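PDB 4OIF: beta-galactosidase from Geobacillus stearothermophilus, which probably hydrolyses terminal non-reducing beta-D-galactose residues from beta-D-galactosides, as a zinc-containing trimeric enzyme of glycoside hydrolase family 42. Local coordinates for residues V479-V491 and Y513-F525. Sequence-based numbering, arbitrary orientation.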
ATOM      1  N   VAL A 479     -10.716  -7.888  30.318  1.00 10.61           N
ATOM      2  CA  VAL A 479     -11.448  -7.449  31.505  1.00 15.55           C
ATOM      3  C   VAL A 479     -10.757  -7.956  32.778  1.00 12.42           C
ATOM      4  O   VAL A 479     -10.322  -9.097  32.846  1.00 16.04           O
ATOM      5  CB  VAL A 479     -12.924  -7.932  31.465  1.00  9.25           C
ATOM      6  CG1 VAL A 479     -13.004  -9.454  31.583  1.00  4.48           C
ATOM      7  CG2 VAL A 479     -13.740  -7.246  32.550  1.00  5.89           C
ATOM      8  N   SER A 480     -10.648  -7.104  33.786  1.00  8.32           N
ATOM      9  CA  SER A 480      -9.978  -7.489  35.023  1.00  7.78           C
ATOM     10  C   SER A 480     -10.901  -8.277  35.936  1.00 10.91           C
ATOM     11  O   SER A 480     -12.122  -8.251  35.772  1.00 10.56           O
ATOM     12  CB  SER A 480      -9.453  -6.246  35.766  1.00 10.32           C
ATOM     13  OG  SER A 480     -10.507  -5.471  36.337  1.00 10.54           O
ATOM     14  N   GLU A 481     -10.312  -8.962  36.912  1.00 11.96           N
ATOM     15  CA  GLU A 481     -11.082  -9.630  37.951  1.00  9.51           C
ATOM     16  C   GLU A 481     -12.008  -8.638  38.643  1.00 13.56           C
ATOM     17  O   GLU A 481     -13.164  -8.947  38.941  1.00 18.31           O
ATOM     18  CB  GLU A 481     -10.154 -10.276  38.979  1.00 11.90           C
ATOM     19  CG  GLU A 481      -9.291 -11.398  38.449  1.00 17.56           C
ATOM     20  CD  GLU A 481      -9.878 -12.766  38.739  1.00 19.60           C
ATOM     21  OE1 GLU A 481     -11.116 -12.872  38.817  1.00 30.05           O
ATOM     22  OE2 GLU A 481      -9.102 -13.730  38.905  1.00 35.28           O
ATOM     23  N   GLU A 482     -11.487  -7.442  38.881  1.00  8.80           N
ATOM     24  CA  GLU A 482     -12.205  -6.416  39.608  1.00  8.41           C
ATOM     25  C   GLU A 482     -13.442  -5.925  38.850  1.00 12.81           C
ATOM     26  O   GLU A 482     -14.540  -5.806  39.431  1.00 13.84           O
ATOM     27  CB  GLU A 482     -11.256  -5.265  39.914  1.00  5.48           C
ATOM     28  CG  GLU A 482     -11.930  -3.999  40.383  1.00 21.54           C
ATOM     29  CD  GLU A 482     -10.921  -2.910  40.683  1.00 40.79           C
ATOM     30  OE1 GLU A 482     -10.043  -3.146  41.537  1.00 68.84           O
ATOM     31  OE2 GLU A 482     -10.989  -1.831  40.053  1.00 60.26           O
ATOM     32  N   THR A 483     -13.272  -5.655  37.556  1.00  6.06           N
ATOM     33  CA  THR A 483     -14.407  -5.274  36.714  1.00 10.13           C
ATOM     34  C   THR A 483     -15.430  -6.401  36.624  1.00 10.94           C
ATOM     35  O   THR A 483     -16.630  -6.146  36.652  1.00 12.52           O
ATOM     36  CB  THR A 483     -13.985  -4.895  35.282  1.00  9.13           C
ATOM     37  OG1 THR A 483     -13.119  -3.753  35.316  1.00  9.62           O
ATOM     38  CG2 THR A 483     -15.219  -4.576  34.435  1.00  3.27           C
ATOM     39  N   ILE A 484     -14.955  -7.640  36.506  1.00  7.08           N
ATOM     40  CA  ILE A 484     -15.849  -8.795  36.526  1.00 12.58           C
ATOM     41  C   ILE A 484     -16.680  -8.825  37.812  1.00  9.95           C
ATOM     42  O   ILE A 484     -17.877  -9.016  37.766  1.00 10.83           O
ATOM     43  CB  ILE A 484     -15.081 -10.129  36.395  1.00 14.84           C
ATOM     44  CG1 ILE A 484     -14.576 -10.326  34.970  1.00 13.41           C
ATOM     45  CG2 ILE A 484     -15.984 -11.299  36.742  1.00 13.26           C
ATOM     46  CD1 ILE A 484     -13.636 -11.530  34.824  1.00 11.52           C
ATOM     47  N   ALA A 485     -16.040  -8.621  38.955  1.00 11.26           N
ATOM     48  CA  ALA A 485     -16.750  -8.602  40.226  1.00 12.56           C
ATOM     49  C   ALA A 485     -17.788  -7.489  40.238  1.00 12.10           C
ATOM     50  O   ALA A 485     -18.917  -7.678  40.715  1.00 17.61           O
ATOM     51  CB  ALA A 485     -15.774  -8.441  41.391  1.00  6.84           C
ATOM     52  N   ARG A 486     -17.424  -6.329  39.706  1.00  7.89           N
ATOM     53  CA  ARG A 486     -18.400  -5.245  39.643  1.00  8.59           C
ATOM     54  C   ARG A 486     -19.599  -5.629  38.764  1.00 11.78           C
ATOM     55  O   ARG A 486     -20.747  -5.390  39.135  1.00 23.45           O
ATOM     56  CB  ARG A 486     -17.737  -3.949  39.162  1.00 10.98           C
ATOM     57  CG  ARG A 486     -16.740  -3.405  40.173  1.00  4.36           C
ATOM     58  CD  ARG A 486     -15.896  -2.311  39.608  1.00 10.68           C
ATOM     59  NE  ARG A 486     -16.708  -1.158  39.254  1.00 33.50           N
ATOM     60  CZ  ARG A 486     -16.556  -0.439  38.146  1.00 32.41           C
ATOM     61  NH1 ARG A 486     -15.612  -0.750  37.260  1.00 35.47           N
ATOM     62  NH2 ARG A 486     -17.360   0.590  37.922  1.00 16.92           N
ATOM     63  N   LEU A 487     -19.338  -6.261  37.628  1.00 11.82           N
ATOM     64  CA  LEU A 487     -20.405  -6.740  36.760  1.00 13.24           C
ATOM     65  C   LEU A 487     -21.313  -7.719  37.499  1.00 12.89           C
ATOM     66  O   LEU A 487     -22.550  -7.664  37.398  1.00 16.59           O
ATOM     67  CB  LEU A 487     -19.812  -7.396  35.508  1.00  8.48           C
ATOM     68  CG  LEU A 487     -19.044  -6.423  34.606  1.00 12.56           C
ATOM     69  CD1 LEU A 487     -18.347  -7.145  33.454  1.00  7.31           C
ATOM     70  CD2 LEU A 487     -19.965  -5.302  34.082  1.00  6.46           C
ATOM     71  N   LYS A 488     -20.679  -8.606  38.250  1.00  9.18           N
ATOM     72  CA  LYS A 488     -21.367  -9.621  39.025  1.00 14.08           C
ATOM     73  C   LYS A 488     -22.333  -8.963  40.014  1.00 11.99           C
ATOM     74  O   LYS A 488     -23.531  -9.292  40.046  1.00 12.60           O
ATOM     75  CB  LYS A 488     -20.335 -10.497  39.745  1.00 14.54           C
ATOM     76  CG  LYS A 488     -20.882 -11.708  40.467  1.00 14.86           C
ATOM     77  CD  LYS A 488     -19.787 -12.319  41.304  1.00 17.17           C
ATOM     78  CE  LYS A 488     -20.227 -13.600  41.976  1.00 26.28           C
ATOM     79  NZ  LYS A 488     -19.219 -14.020  42.988  1.00 30.37           N
ATOM     80  N   GLU A 489     -21.821  -8.017  40.798  1.00  8.15           N
ATOM     81  CA  GLU A 489     -22.671  -7.277  41.734  1.00 22.24           C
ATOM     82  C   GLU A 489     -23.802  -6.554  41.029  1.00 17.06           C
ATOM     83  O   GLU A 489     -24.937  -6.536  41.507  1.00 16.78           O
ATOM     84  CB  GLU A 489     -21.855  -6.266  42.531  1.00 13.73           C
ATOM     85  CG  GLU A 489     -21.042  -6.904  43.639  1.00 29.93           C
ATOM     86  CD  GLU A 489     -21.910  -7.611  44.665  1.00 60.27           C
ATOM     87  OE1 GLU A 489     -22.471  -6.916  45.544  1.00 64.40           O
ATOM     88  OE2 GLU A 489     -22.030  -8.859  44.590  1.00 44.56           O
ATOM     89  N   PHE A 490     -23.473  -5.955  39.891  1.00 17.14           N
ATOM     90  CA  PHE A 490     -24.438  -5.201  39.116  1.00 13.09           C
ATOM     91  C   PHE A 490     -25.616  -6.092  38.741  1.00 13.47           C
ATOM     92  O   PHE A 490     -26.763  -5.717  38.949  1.00 16.72           O
ATOM     93  CB  PHE A 490     -23.786  -4.601  37.867  1.00  6.95           C
ATOM     94  CG  PHE A 490     -24.770  -4.066  36.876  1.00  8.70           C
ATOM     95  CD1 PHE A 490     -25.385  -2.845  37.080  1.00  9.51           C
ATOM     96  CD2 PHE A 490     -25.095  -4.792  35.738  1.00  8.00           C
ATOM     97  CE1 PHE A 490     -26.311  -2.359  36.170  1.00 13.14           C
ATOM     98  CE2 PHE A 490     -26.019  -4.310  34.815  1.00  8.46           C
ATOM     99  CZ  PHE A 490     -26.625  -3.093  35.027  1.00  8.23           C
ATOM    100  N   VAL A 491     -25.342  -7.273  38.208  1.00  8.49           N
ATOM    101  CA  VAL A 491     -26.437  -8.157  37.829  1.00 12.02           C
ATOM    102  C   VAL A 491     -27.173  -8.633  39.065  1.00 21.38           C
ATOM    103  O   VAL A 491     -28.406  -8.723  39.071  1.00 12.04           O
ATOM    104  CB  VAL A 491     -25.954  -9.384  37.022  1.00 13.88           C
ATOM    105  CG1 VAL A 491     -27.127 -10.338  36.744  1.00 15.89           C
ATOM    106  CG2 VAL A 491     -25.313  -8.943  35.718  1.00  8.31           C
ATOM    107  N   TYR A 513      -7.251 -16.083  30.436  1.00  9.90           N
ATOM    108  CA  TYR A 513      -7.854 -16.757  31.596  1.00  8.22           C
ATOM    109  C   TYR A 513      -7.796 -18.253  31.352  1.00 12.77           C
ATOM    110  O   TYR A 513      -8.127 -18.733  30.261  1.00  8.68           O
ATOM    111  CB  TYR A 513      -9.308 -16.325  31.827  1.00  7.11           C
ATOM    112  CG  TYR A 513      -9.465 -14.966  32.457  1.00  9.38           C
ATOM    113  CD1 TYR A 513      -9.279 -14.795  33.823  1.00 10.03           C
ATOM    114  CD2 TYR A 513      -9.811 -13.848  31.691  1.00 10.67           C
ATOM    115  CE1 TYR A 513      -9.415 -13.550  34.417  1.00 10.38           C
ATOM    116  CE2 TYR A 513      -9.959 -12.591  32.281  1.00  8.51           C
ATOM    117  CZ  TYR A 513      -9.758 -12.457  33.646  1.00 10.83           C
ATOM    118  OH  TYR A 513      -9.887 -11.232  34.253  1.00 10.74           O
ATOM    119  N   LEU A 514      -7.367 -18.995  32.358  1.00  6.23           N
ATOM    120  CA  LEU A 514      -7.117 -20.407  32.158  1.00  8.07           C
ATOM    121  C   LEU A 514      -8.229 -21.257  32.740  1.00 12.94           C
ATOM    122  O   LEU A 514      -8.895 -20.863  33.695  1.00 10.55           O
ATOM    123  CB  LEU A 514      -5.781 -20.805  32.781  1.00 14.06           C
ATOM    124  CG  LEU A 514      -4.482 -20.218  32.220  1.00 14.40           C
ATOM    125  CD1 LEU A 514      -3.308 -20.966  32.844  1.00  9.22           C
ATOM    126  CD2 LEU A 514      -4.427 -20.291  30.698  1.00  7.38           C
ATOM    127  N   GLY A 515      -8.431 -22.428  32.157  1.00 14.28           N
ATOM    128  CA  GLY A 515      -9.250 -23.437  32.798  1.00 13.02           C
ATOM    129  C   GLY A 515     -10.715 -23.182  32.591  1.00 11.75           C
ATOM    130  O   GLY A 515     -11.543 -23.481  33.440  1.00 16.22           O
ATOM    131  N   GLY A 516     -11.033 -22.613  31.441  1.00 19.81           N
ATOM    132  CA  GLY A 516     -12.408 -22.318  31.126  1.00 12.90           C
ATOM    133  C   GLY A 516     -12.764 -20.924  31.570  1.00 13.34           C
ATOM    134  O   GLY A 516     -11.977 -20.224  32.195  1.00 12.32           O
ATOM    135  N   TRP A 517     -13.972 -20.517  31.237  1.00 15.46           N
ATOM    136  CA  TRP A 517     -14.448 -19.198  31.602  1.00 13.80           C
ATOM    137  C   TRP A 517     -14.448 -18.838  33.052  1.00 18.45           C
ATOM    138  O   TRP A 517     -14.661 -19.695  33.912  1.00 24.19           O
ATOM    139  CB  TRP A 517     -15.842 -19.008  31.051  1.00 34.47           C
ATOM    140  CG  TRP A 517     -15.614 -18.150  30.013  1.00 39.91           C
ATOM    141  CD1 TRP A 517     -14.585 -18.239  29.130  1.00 75.97           C
ATOM    142  CD2 TRP A 517     -16.294 -16.944  29.747  1.00 24.18           C
ATOM    143  NE1 TRP A 517     -14.611 -17.175  28.294  1.00 81.95           N
ATOM    144  CE2 TRP A 517     -15.648 -16.356  28.656  1.00 42.37           C
ATOM    145  CE3 TRP A 517     -17.412 -16.321  30.296  1.00 46.51           C
ATOM    146  CZ2 TRP A 517     -16.080 -15.208  28.101  1.00 41.85           C
ATOM    147  CZ3 TRP A 517     -17.831 -15.164  29.749  1.00 50.99           C
ATOM    148  CH2 TRP A 517     -17.170 -14.610  28.668  1.00 44.03           C
ATOM    149  N   HIS A 518     -14.209 -17.555  33.312  1.00 16.03           N
ATOM    150  CA  HIS A 518     -14.140 -17.093  34.685  1.00 16.78           C
ATOM    151  C   HIS A 518     -15.429 -17.486  35.371  1.00 17.71           C
ATOM    152  O   HIS A 518     -16.521 -17.266  34.837  1.00 14.51           O
ATOM    153  CB  HIS A 518     -13.912 -15.584  34.784  1.00  9.26           C
ATOM    154  CG  HIS A 518     -13.720 -15.098  36.189  1.00 13.62           C
ATOM    155  ND1 HIS A 518     -14.712 -15.160  37.144  1.00 12.90           N
ATOM    156  CD2 HIS A 518     -12.646 -14.546  36.805  1.00 13.32           C
ATOM    157  CE1 HIS A 518     -14.263 -14.662  38.282  1.00 16.90           C
ATOM    158  NE2 HIS A 518     -13.011 -14.282  38.104  1.00 14.02           N
ATOM    159  N   GLN A 519     -15.263 -18.109  36.533  1.00 14.07           N
ATOM    160  CA  GLN A 519     -16.347 -18.617  37.363  1.00 22.97           C
ATOM    161  C   GLN A 519     -17.531 -17.658  37.497  1.00 16.84           C
ATOM    162  O   GLN A 519     -18.686 -18.055  37.311  1.00 18.25           O
ATOM    163  CB  GLN A 519     -15.800 -18.946  38.757  1.00 19.98           C
ATOM    164  CG  GLN A 519     -16.853 -19.418  39.746  1.00 53.63           C
ATOM    165  CD  GLN A 519     -16.243 -19.825  41.068  1.00 60.01           C
ATOM    166  OE1 GLN A 519     -15.020 -19.923  41.190  1.00 61.92           O
ATOM    167  NE2 GLN A 519     -17.091 -20.067  42.069  1.00 49.73           N
ATOM    168  N   ASP A 520     -17.223 -16.405  37.831  1.00 15.48           N
ATOM    169  CA  ASP A 520     -18.233 -15.377  38.050  1.00 19.51           C
ATOM    170  C   ASP A 520     -19.103 -15.174  36.819  1.00 19.00           C
ATOM    171  O   ASP A 520     -20.324 -15.166  36.925  1.00 19.41           O
ATOM    172  CB  ASP A 520     -17.588 -14.051  38.446  1.00 17.56           C
ATOM    173  CG  ASP A 520     -17.098 -14.036  39.890  1.00 21.76           C
ATOM    174  OD1 ASP A 520     -17.400 -14.991  40.635  1.00 16.93           O
ATOM    175  OD2 ASP A 520     -16.425 -13.049  40.280  1.00 21.21           O
ATOM    176  N   LEU A 521     -18.472 -15.030  35.654  1.00 16.91           N
ATOM    177  CA  LEU A 521     -19.198 -14.855  34.393  1.00 19.18           C
ATOM    178  C   LEU A 521     -20.035 -16.095  34.042  1.00 17.19           C
ATOM    179  O   LEU A 521     -21.180 -15.971  33.599  1.00 12.37           O
ATOM    180  CB  LEU A 521     -18.224 -14.533  33.247  1.00 11.70           C
ATOM    181  CG  LEU A 521     -17.409 -13.244  33.391  1.00 11.06           C
ATOM    182  CD1 LEU A 521     -16.424 -13.166  32.265  1.00  8.01           C
ATOM    183  CD2 LEU A 521     -18.285 -11.985  33.422  1.00  7.02           C
ATOM    184  N   ARG A 522     -19.459 -17.281  34.237  1.00 16.21           N
ATOM    185  CA  ARG A 522     -20.178 -18.525  33.977  1.00 17.33           C
ATOM    186  C   ARG A 522     -21.464 -18.554  34.794  1.00 18.61           C
ATOM    187  O   ARG A 522     -22.548 -18.820  34.264  1.00 17.20           O
ATOM    188  CB  ARG A 522     -19.320 -19.756  34.303  1.00 15.67           C
ATOM    189  CG  ARG A 522     -20.072 -21.072  34.038  1.00 24.22           C
ATOM    190  CD  ARG A 522     -19.331 -22.327  34.524  1.00 31.03           C
ATOM    191  NE  ARG A 522     -19.154 -22.341  35.976  1.00 35.83           N
ATOM    192  CZ  ARG A 522     -17.968 -22.353  36.577  1.00 35.37           C
ATOM    193  NH1 ARG A 522     -16.864 -22.368  35.849  1.00 25.08           N
ATOM    194  NH2 ARG A 522     -17.882 -22.352  37.901  1.00 24.93           N
ATOM    195  N   GLU A 523     -21.328 -18.261  36.082  1.00 17.55           N
ATOM    196  CA  GLU A 523     -22.465 -18.219  36.989  1.00 17.49           C
ATOM    197  C   GLU A 523     -23.491 -17.192  36.539  1.00 15.86           C
ATOM    198  O   GLU A 523     -24.684 -17.486  36.463  1.00 16.19           O
ATOM    199  CB  GLU A 523     -22.000 -17.903  38.410  1.00 15.93           C
ATOM    200  CG  GLU A 523     -21.548 -19.107  39.215  1.00 17.85           C
ATOM    201  CD  GLU A 523     -20.871 -18.706  40.521  1.00 47.57           C
ATOM    202  OE1 GLU A 523     -20.915 -17.504  40.874  1.00 45.31           O
ATOM    203  OE2 GLU A 523     -20.284 -19.588  41.187  1.00 42.25           O
ATOM    204  N   MET A 524     -23.019 -15.983  36.257  1.00 14.48           N
ATOM    205  CA  MET A 524     -23.889 -14.888  35.850  1.00 11.20           C
ATOM    206  C   MET A 524     -24.745 -15.258  34.650  1.00 14.12           C
ATOM    207  O   MET A 524     -25.972 -15.146  34.692  1.00 20.05           O
ATOM    208  CB  MET A 524     -23.061 -13.641  35.529  1.00 10.41           C
ATOM    209  CG  MET A 524     -22.431 -12.991  36.739  1.00 17.48           C
ATOM    210  SD  MET A 524     -21.094 -11.876  36.297  1.00 14.54           S
ATOM    211  CE  MET A 524     -22.028 -10.710  35.305  1.00 11.95           C
ATOM    212  N   PHE A 525     -24.088 -15.711  33.586  1.00  9.54           N
ATOM    213  CA  PHE A 525     -24.753 -15.949  32.312  1.00 12.07           C
ATOM    214  C   PHE A 525     -25.349 -17.353  32.211  1.00 10.64           C
ATOM    215  O   PHE A 525     -26.096 -17.646  31.283  1.00  9.06           O
ATOM    216  CB  PHE A 525     -23.770 -15.710  31.159  1.00 11.59           C
ATOM    217  CG  PHE A 525     -23.394 -14.266  30.978  1.00 12.40           C
ATOM    218  CD1 PHE A 525     -24.160 -13.432  30.162  1.00  9.68           C
ATOM    219  CD2 PHE A 525     -22.288 -13.735  31.633  1.00  5.78           C
ATOM    220  CE1 PHE A 525     -23.829 -12.090  29.999  1.00  6.80           C
ATOM    221  CE2 PHE A 525     -21.943 -12.397  31.468  1.00 14.43           C
ATOM    222  CZ  PHE A 525     -22.719 -11.569  30.651  1.00  8.94           C
TER
HETATM  223  O   HOH W   1     -13.848 -11.223  40.169  1.00 24.05           O
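The phenol of Tyr-513 reaches over to the turn ahead of helix 481-491 and donates from OH to Val-479 O at 2.6 Å, the carbonyl oxygen lying at the ring's edge. One turn into that helix, Ile-484 sends CD1 over one face of the His-518 imidazole, a CH-pi contact 4.1 Å from the ring centroid, while its CG2 rests on Asp-520 CB. His-518 is the N-cap of helix 519-525. With CG anti to the backbone N (chi1 -175°), the ring lies where ND1 can accept from Asp-520 N at 2.9 Å. NE2 donates to Glu-481 OE1 at the ring's edge, by a bond modelled very short and bent (136°). Replaced by an alanine, His-518 would probably leave Asp-520 N without its capping acceptor, Glu-481 without its partner and the Ile-484 methyl without a ring to lie on. Further along, Lys-488, two turns into its helix, crosses Asp-520 at about a right angle; its extended chain lays CD against the carboxylate, and NZ forms a salt bridge with OD1 at 3.1 Å, arriving from above the carboxylate plane. A water lies within hydrogen-bonding distance of Glu-481 O (2.7 Å) and Asp-520 OD2, and probably links them. Beyond the salt bridge, Met-524 bends at chi3, tucking SD against Lys-488 CA at 3.5 Å and carrying CE to Leu-487 CB and Val-491 CG2. The axes of segments 481-491 and 519-525 approach to 9.7 Å at 22°, nearly parallel, within the trimerisation domain; in the loop before the second, Gly-515 bonds through its backbone to a neighbouring subunit. Accepting at ND1 and donating at NE2 is consistent with an imidazole whose proton sits on NE2 and whose rotation is fixed from both sides.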